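Long-range contacts in condensin complex subunit 3 (Schizosaccharomyces pombe, PDB 5OQR), which serves as a regulatory HEAT-repeat subunit of condensin, the complex required to convert interphase chromatin into mitotic-like condensed chromosomes: residues R315-E319 with L329-M333; K540-R545 with E581-G586. All coordinates share one frame. Numbering follows the deposited sequence.

Interaction 1. Residues R315-E319 with L329-M333; sequences RTFNE and LLDKM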
ATOM      1  N   ARG A 315      21.503  12.022 -12.835  1.00 31.57           N
ATOM      2  CA  ARG A 315      21.746  11.078 -11.750  1.00 30.06           C
ATOM      3  C   ARG A 315      20.912   9.815 -11.924  1.00 32.58           C
ATOM      4  O   ARG A 315      21.370   8.712 -11.603  1.00 31.22           O
ATOM      5  CB  ARG A 315      21.451  11.747 -10.407  1.00 26.12           C
ATOM      6  CG  ARG A 315      21.314  10.789  -9.228  1.00 25.99           C
ATOM      7  CD  ARG A 315      19.860  10.388  -9.002  1.00 35.48           C
ATOM      8  NE  ARG A 315      19.692   9.565  -7.807  1.00 35.62           N
ATOM      9  CZ  ARG A 315      19.173   9.979  -6.656  1.00 34.26           C
ATOM     10  NH1 ARG A 315      19.077   9.135  -5.640  1.00 36.38           N
ATOM     11  NH2 ARG A 315      18.744  11.224  -6.505  1.00 32.19           N
ATOM     12  N   THR A 316      19.681   9.954 -12.421  1.00 33.06           N
ATOM     13  CA  THR A 316      18.834   8.786 -12.636  1.00 35.53           C
ATOM     14  C   THR A 316      19.286   7.999 -13.860  1.00 33.88           C
ATOM     15  O   THR A 316      19.330   6.764 -13.828  1.00 32.71           O
ATOM     16  CB  THR A 316      17.375   9.214 -12.788  1.00 32.68           C
ATOM     17  OG1 THR A 316      16.996  10.044 -11.682  1.00 32.26           O
ATOM     18  CG2 THR A 316      16.464   7.993 -12.825  1.00 31.00           C
ATOM     19  N   PHE A 317      19.611   8.697 -14.949  1.00 31.49           N
ATOM     20  CA  PHE A 317      20.157   8.040 -16.130  1.00 28.92           C
ATOM     21  C   PHE A 317      21.387   7.219 -15.766  1.00 31.87           C
ATOM     22  O   PHE A 317      21.523   6.060 -16.172  1.00 39.27           O
ATOM     23  CB  PHE A 317      20.491   9.093 -17.189  1.00 32.67           C
ATOM     24  CG  PHE A 317      21.305   8.573 -18.338  1.00 32.57           C
ATOM     25  CD1 PHE A 317      20.689   8.088 -19.475  1.00 34.70           C
ATOM     26  CD2 PHE A 317      22.688   8.590 -18.288  1.00 34.64           C
ATOM     27  CE1 PHE A 317      21.435   7.617 -20.534  1.00 37.85           C
ATOM     28  CE2 PHE A 317      23.438   8.118 -19.343  1.00 37.68           C
ATOM     29  CZ  PHE A 317      22.810   7.634 -20.468  1.00 41.35           C
ATOM     30  N   ASN A 318      22.296   7.812 -14.991  1.00 33.77           N
ATOM     31  CA  ASN A 318      23.470   7.085 -14.526  1.00 33.70           C
ATOM     32  C   ASN A 318      23.068   5.914 -13.637  1.00 31.77           C
ATOM     33  O   ASN A 318      23.683   4.843 -13.688  1.00 30.40           O
ATOM     34  CB  ASN A 318      24.401   8.044 -13.782  1.00 31.52           C
ATOM     35  CG  ASN A 318      25.668   7.378 -13.296  1.00 30.28           C
ATOM     36  OD1 ASN A 318      26.523   6.996 -14.089  1.00 38.98           O
ATOM     37  ND2 ASN A 318      25.804   7.252 -11.984  1.00 31.62           N
ATOM     38  N   GLU A 319      22.031   6.098 -12.822  1.00 31.24           N
ATOM     39  CA  GLU A 319      21.562   5.024 -11.953  1.00 34.18           C
ATOM     40  C   GLU A 319      21.006   3.859 -12.763  1.00 37.67           C
ATOM     41  O   GLU A 319      21.272   2.693 -12.449  1.00 34.02           O
ATOM     42  CB  GLU A 319      20.502   5.570 -10.998  1.00 38.77           C
ATOM     43  CG  GLU A 319      20.471   4.903  -9.641  1.00 50.09           C
ATOM     44  CD  GLU A 319      19.810   5.775  -8.593  1.00 47.26           C
ATOM     45  OE1 GLU A 319      18.587   5.634  -8.386  1.00 52.77           O
ATOM     46  OE2 GLU A 319      20.511   6.615  -7.988  1.00 43.04           O
ATOM     47  N   LEU A 329      26.383   3.360 -22.703  1.00 56.66           N
ATOM     48  CA  LEU A 329      25.612   4.538 -22.329  1.00 51.46           C
ATOM     49  C   LEU A 329      26.275   5.299 -21.190  1.00 50.09           C
ATOM     50  O   LEU A 329      26.141   6.524 -21.105  1.00 43.34           O
ATOM     51  CB  LEU A 329      24.189   4.133 -21.937  1.00 59.61           C
ATOM     52  CG  LEU A 329      23.203   3.815 -23.067  1.00 56.03           C
ATOM     53  CD1 LEU A 329      22.898   5.060 -23.889  1.00 58.09           C
ATOM     54  CD2 LEU A 329      23.712   2.696 -23.962  1.00 87.56           C
ATOM     55  N   LEU A 330      26.991   4.597 -20.308  1.00 54.76           N
ATOM     56  CA  LEU A 330      27.678   5.260 -19.208  1.00 49.98           C
ATOM     57  C   LEU A 330      28.834   6.129 -19.682  1.00 54.77           C
ATOM     58  O   LEU A 330      29.230   7.051 -18.964  1.00 50.82           O
ATOM     59  CB  LEU A 330      28.200   4.227 -18.209  1.00 48.67           C
ATOM     60  CG  LEU A 330      27.218   3.706 -17.162  1.00 42.88           C
ATOM     61  CD1 LEU A 330      27.881   2.621 -16.336  1.00 47.41           C
ATOM     62  CD2 LEU A 330      26.723   4.826 -16.261  1.00 43.22           C
ATOM     63  N   ASP A 331      29.387   5.853 -20.865  1.00 61.94           N
ATOM     64  CA  ASP A 331      30.467   6.681 -21.385  1.00 54.33           C
ATOM     65  C   ASP A 331      30.037   8.129 -21.566  1.00 53.25           C
ATOM     66  O   ASP A 331      30.895   9.003 -21.721  1.00 62.91           O
ATOM     67  CB  ASP A 331      30.969   6.117 -22.715  1.00 73.37           C
ATOM     68  CG  ASP A 331      31.828   4.875 -22.540  1.00 80.45           C
ATOM     69  OD1 ASP A 331      32.509   4.760 -21.501  1.00 75.01           O
ATOM     70  OD2 ASP A 331      31.824   4.014 -23.446  1.00 80.87           O
ATOM     71  N   LYS A 332      28.732   8.404 -21.548  1.00 47.05           N
ATOM     72  CA  LYS A 332      28.252   9.775 -21.647  1.00 46.10           C
ATOM     73  C   LYS A 332      28.332  10.515 -20.321  1.00 40.13           C
ATOM     74  O   LYS A 332      28.253  11.747 -20.309  1.00 43.19           O
ATOM     75  CB  LYS A 332      26.813   9.785 -22.158  1.00 43.34           C
ATOM     76  CG  LYS A 332      26.640   9.061 -23.475  1.00 46.86           C
ATOM     77  CD  LYS A 332      25.218   9.158 -23.984  1.00 49.79           C
ATOM     78  CE  LYS A 332      25.037   8.335 -25.242  1.00 50.49           C
ATOM     79  NZ  LYS A 332      23.770   8.660 -25.944  1.00 60.03           N
ATOM     80  N   MET A 333      28.483   9.800 -19.215  1.00 38.62           N
ATOM     81  CA  MET A 333      28.658  10.448 -17.929  1.00 39.43           C
ATOM     82  C   MET A 333      30.111  10.886 -17.758  1.00 41.73           C
ATOM     83  O   MET A 333      31.026  10.238 -18.270  1.00 52.46           O
ATOM     84  CB  MET A 333      28.264   9.507 -16.798  1.00 45.92           C
ATOM     85  CG  MET A 333      26.783   9.167 -16.755  1.00 40.87           C
ATOM     86  SD  MET A 333      25.732  10.573 -16.350  1.00 38.95           S
ATOM     87  CE  MET A 333      25.262  11.155 -17.975  1.00 37.02           C
TER
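Segment 315-319 is regular helix from the middle of helix 308-324, whereas 329-333 leaves the short, weakly bonded helix 327-330 through a type I beta turn from L330 to M333, marked by the bond from M333 N to L330 O (2.9 Å). The two backbones come nearest at N318 and L330, whose CA atoms are 6.6 Å apart, and no hydrogen bond joins them, so the contact rests on side chains of the helix packing against side chains and one carbonyl of 329-333. F317 does most of the work. With chi1 near 180° its ring reaches across to the turn, where CZ lies 4.0 Å from L329 CB and 3.6 Å from L329 O, the carbonyl oxygen lying at the ring edge, near the ring plane. On the M333 side, F317 CD2 meets M333 CE at 3.6 Å, and M333 SD sits 5.4 Å from the ring centroid, also at the edge: a Met-aromatic contact. In this alpha-solenoid the chain doubles back after helix 308-324, and the connection to helix 336-348 folds against the helix it has just left. F298 adds a second aromatic ring against F317. Beside the phenylalanine, N318 turns OD1 to the turn, 3.1 Å from L330 CD2 and 3.4 Å from M333 CG, while its ND2 is hydrogen-bonded to S372 on helix 356-372. The side of the helix turned from the contact carries a salt bridge one helical turn long, in which R315 NE donates to E319 OE2 at 3.1 Å; E319 also pairs with K283 of helix 275-288.

Interaction 2. Residues K540-R545 with E581-G586; sequences KCTAIR and ELQTLG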
ATOM      1  N   LYS A 540      13.538  10.161  24.764  1.00 44.43           N
ATOM      2  CA  LYS A 540      13.026   8.798  24.823  1.00 34.68           C
ATOM      3  C   LYS A 540      13.269   8.069  23.511  1.00 33.52           C
ATOM      4  O   LYS A 540      13.665   6.899  23.506  1.00 31.37           O
ATOM      5  CB  LYS A 540      11.534   8.812  25.151  1.00 34.52           C
ATOM      6  CG  LYS A 540      11.202   9.250  26.561  1.00 39.94           C
ATOM      7  CD  LYS A 540       9.702   9.409  26.728  1.00 44.74           C
ATOM      8  CE  LYS A 540       9.336   9.879  28.119  1.00 48.24           C
ATOM      9  NZ  LYS A 540       9.397   8.777  29.115  1.00 59.76           N
ATOM     10  N   CYS A 541      13.032   8.743  22.384  1.00 32.46           N
ATOM     11  CA  CYS A 541      13.279   8.122  21.088  1.00 36.57           C
ATOM     12  C   CYS A 541      14.758   7.823  20.888  1.00 33.46           C
ATOM     13  O   CYS A 541      15.108   6.835  20.237  1.00 39.05           O
ATOM     14  CB  CYS A 541      12.764   9.020  19.967  1.00 34.32           C
ATOM     15  SG  CYS A 541      10.985   9.276  19.978  1.00 44.83           S
ATOM     16  N   THR A 542      15.639   8.658  21.437  1.00 32.51           N
ATOM     17  CA  THR A 542      17.069   8.390  21.332  1.00 35.64           C
ATOM     18  C   THR A 542      17.447   7.159  22.143  1.00 30.01           C
ATOM     19  O   THR A 542      18.301   6.371  21.725  1.00 29.15           O
ATOM     20  CB  THR A 542      17.869   9.612  21.795  1.00 33.79           C
ATOM     21  OG1 THR A 542      17.652  10.694  20.885  1.00 30.68           O
ATOM     22  CG2 THR A 542      19.364   9.311  21.852  1.00 30.43           C
ATOM     23  N   ALA A 543      16.818   6.978  23.303  1.00 31.89           N
ATOM     24  CA  ALA A 543      17.095   5.809  24.128  1.00 30.39           C
ATOM     25  C   ALA A 543      16.652   4.528  23.432  1.00 28.79           C
ATOM     26  O   ALA A 543      17.398   3.545  23.390  1.00 27.94           O
ATOM     27  CB  ALA A 543      16.406   5.954  25.483  1.00 32.46           C
ATOM     28  N   ILE A 544      15.438   4.523  22.875  1.00 28.42           N
ATOM     29  CA  ILE A 544      14.914   3.320  22.231  1.00 25.83           C
ATOM     30  C   ILE A 544      15.823   2.891  21.086  1.00 27.19           C
ATOM     31  O   ILE A 544      16.168   1.711  20.953  1.00 30.77           O
ATOM     32  CB  ILE A 544      13.472   3.552  21.741  1.00 29.62           C
ATOM     33  CG1 ILE A 544      12.542   3.905  22.906  1.00 31.85           C
ATOM     34  CG2 ILE A 544      12.944   2.324  21.002  1.00 26.47           C
ATOM     35  CD1 ILE A 544      12.340   2.800  23.920  1.00 40.61           C
ATOM     36  N   ARG A 545      16.210   3.837  20.229  1.00 27.32           N
ATOM     37  CA  ARG A 545      17.071   3.493  19.102  1.00 30.83           C
ATOM     38  C   ARG A 545      18.430   3.006  19.578  1.00 32.52           C
ATOM     39  O   ARG A 545      18.976   2.034  19.042  1.00 32.46           O
ATOM     40  CB  ARG A 545      17.241   4.698  18.175  1.00 33.57           C
ATOM     41  CG  ARG A 545      15.956   5.225  17.565  1.00 34.34           C
ATOM     42  CD  ARG A 545      16.254   6.253  16.482  1.00 37.25           C
ATOM     43  NE  ARG A 545      15.112   7.118  16.209  1.00 35.98           N
ATOM     44  CZ  ARG A 545      14.892   8.287  16.800  1.00 38.65           C
ATOM     45  NH1 ARG A 545      15.735   8.752  17.711  1.00 38.15           N
ATOM     46  NH2 ARG A 545      13.820   8.997  16.480  1.00 45.97           N
ATOM     47  N   GLU A 581       4.710   9.025  17.281  1.00 64.58           N
ATOM     48  CA  GLU A 581       6.086   8.785  16.857  1.00 60.09           C
ATOM     49  C   GLU A 581       6.804   7.864  17.834  1.00 49.10           C
ATOM     50  O   GLU A 581       7.466   6.905  17.426  1.00 42.17           O
ATOM     51  CB  GLU A 581       6.833  10.112  16.726  1.00 64.67           C
ATOM     52  CG  GLU A 581       8.095  10.022  15.884  1.00 88.75           C
ATOM     53  CD  GLU A 581       9.040  11.188  16.110  1.00 92.84           C
ATOM     54  OE1 GLU A 581       8.671  12.120  16.856  1.00 89.99           O
ATOM     55  OE2 GLU A 581      10.154  11.170  15.546  1.00 88.20           O
ATOM     56  N   LEU A 582       6.690   8.146  19.131  1.00 44.35           N
ATOM     57  CA  LEU A 582       7.330   7.305  20.136  1.00 34.57           C
ATOM     58  C   LEU A 582       6.715   5.911  20.151  1.00 49.10           C
ATOM     59  O   LEU A 582       7.430   4.905  20.192  1.00 44.90           O
ATOM     60  CB  LEU A 582       7.215   7.960  21.512  1.00 33.79           C
ATOM     61  CG  LEU A 582       7.729   7.152  22.704  1.00 34.01           C
ATOM     62  CD1 LEU A 582       9.203   6.828  22.549  1.00 35.30           C
ATOM     63  CD2 LEU A 582       7.481   7.906  23.998  1.00 39.20           C
ATOM     64  N   GLN A 583       5.384   5.836  20.120  1.00 51.56           N
ATOM     65  CA  GLN A 583       4.712   4.543  20.099  1.00 41.03           C
ATOM     66  C   GLN A 583       5.150   3.725  18.894  1.00 41.82           C
ATOM     67  O   GLN A 583       5.492   2.543  19.020  1.00 40.70           O
ATOM     68  CB  GLN A 583       3.201   4.749  20.083  1.00 50.61           C
ATOM     69  CG  GLN A 583       2.402   3.517  20.450  1.00 53.39           C
ATOM     70  CD  GLN A 583       0.934   3.672  20.126  1.00 52.25           C
ATOM     71  OE1 GLN A 583       0.573   4.236  19.095  1.00 53.25           O
ATOM     72  NE2 GLN A 583       0.078   3.184  21.013  1.00 54.37           N
ATOM     73  N   THR A 584       5.139   4.338  17.711  1.00 35.87           N
ATOM     74  CA  THR A 584       5.586   3.640  16.513  1.00 35.03           C
ATOM     75  C   THR A 584       7.023   3.163  16.654  1.00 35.05           C
ATOM     76  O   THR A 584       7.404   2.151  16.057  1.00 37.62           O
ATOM     77  CB  THR A 584       5.459   4.554  15.295  1.00 40.53           C
ATOM     78  OG1 THR A 584       4.115   5.039  15.198  1.00 46.68           O
ATOM     79  CG2 THR A 584       5.816   3.806  14.015  1.00 40.64           C
ATOM     80  N   LEU A 585       7.833   3.877  17.433  1.00 38.53           N
ATOM     81  CA  LEU A 585       9.235   3.511  17.571  1.00 40.98           C
ATOM     82  C   LEU A 585       9.400   2.291  18.467  1.00 37.68           C
ATOM     83  O   LEU A 585      10.130   1.356  18.125  1.00 35.13           O
ATOM     84  CB  LEU A 585      10.031   4.696  18.120  1.00 39.11           C
ATOM     85  CG  LEU A 585      11.547   4.514  18.146  1.00 32.13           C
ATOM     86  CD1 LEU A 585      12.096   4.307  16.744  1.00 33.58           C
ATOM     87  CD2 LEU A 585      12.197   5.711  18.807  1.00 39.43           C
ATOM     88  N   GLY A 586       8.735   2.289  19.623  1.00 39.56           N
ATOM     89  CA  GLY A 586       8.737   1.101  20.460  1.00 38.48           C
ATOM     90  C   GLY A 586       8.243  -0.122  19.713  1.00 30.27           C
ATOM     91  O   GLY A 586       8.848  -1.194  19.779  1.00 24.79           O
TER
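The near-parallel pairing of helix 537-554, in the eighth HEAT repeat, with helix 580-597, one helix (563-574) lying between them in sequence, is consistent with corresponding helices of successive alpha-solenoid repeats. The axes of segments 540-545 and 581-586 are 9° apart in direction and 10.1 Å apart at closest approach. K540 opens the contact with the aliphatic part of its side chain, CD lying 3.8 Å from L582 CD2, while its ammonium group is hydrogen-bonded to the backbone oxygen of Y532 and makes a cation-pi contact with that ring. C541 comes next and is nearest to the partner backbone, its CA 6.1 Å from that of L582. Its SG is 4.0 Å from L582 CD1, and its CB is 3.6 Å from L585 CD2, so the small side chain is flanked by two leucines one turn apart. I544, one turn on from K540, points at the partner helix: its CB packs 3.9 Å from L585 CD2, and its CG2 is 4.4 Å from the CA of G586. R545 closes the segment. Its CG lies 4.0 Å from L585 CD2, which also covers one face of the guanidinium, and both R545 and L585 touch an aromatic side chain of the condensin complex subunit 2 chain, so this part of the interface between the two helices borders the kleisin. At the guanidinium edge, R545 NH2 stands 4.4 Å from OE2 of the poorly ordered E581, too far for a salt bridge.

In the fold
Interactions 1 and 2 follow one another along the chain, the first closing some 200 residues before the second opens. Their centres are about 40 Å apart and their nearest atoms about 22 Å, so they do not touch and belong to different parts of the solenoid. They represent two scales of the same architecture: interaction 1 is local, nine residues separating its segments, whereas interaction 2 spans 35 and joins two nearly parallel helices separated by one other helix in sequence, probably of successive repeats. Both are largely buried and neither uses a hydrogen bond across its segments. They differ in their surroundings, since the kleisin, subunit 2, reaches interaction 2 but does not touch the segments of interaction 1.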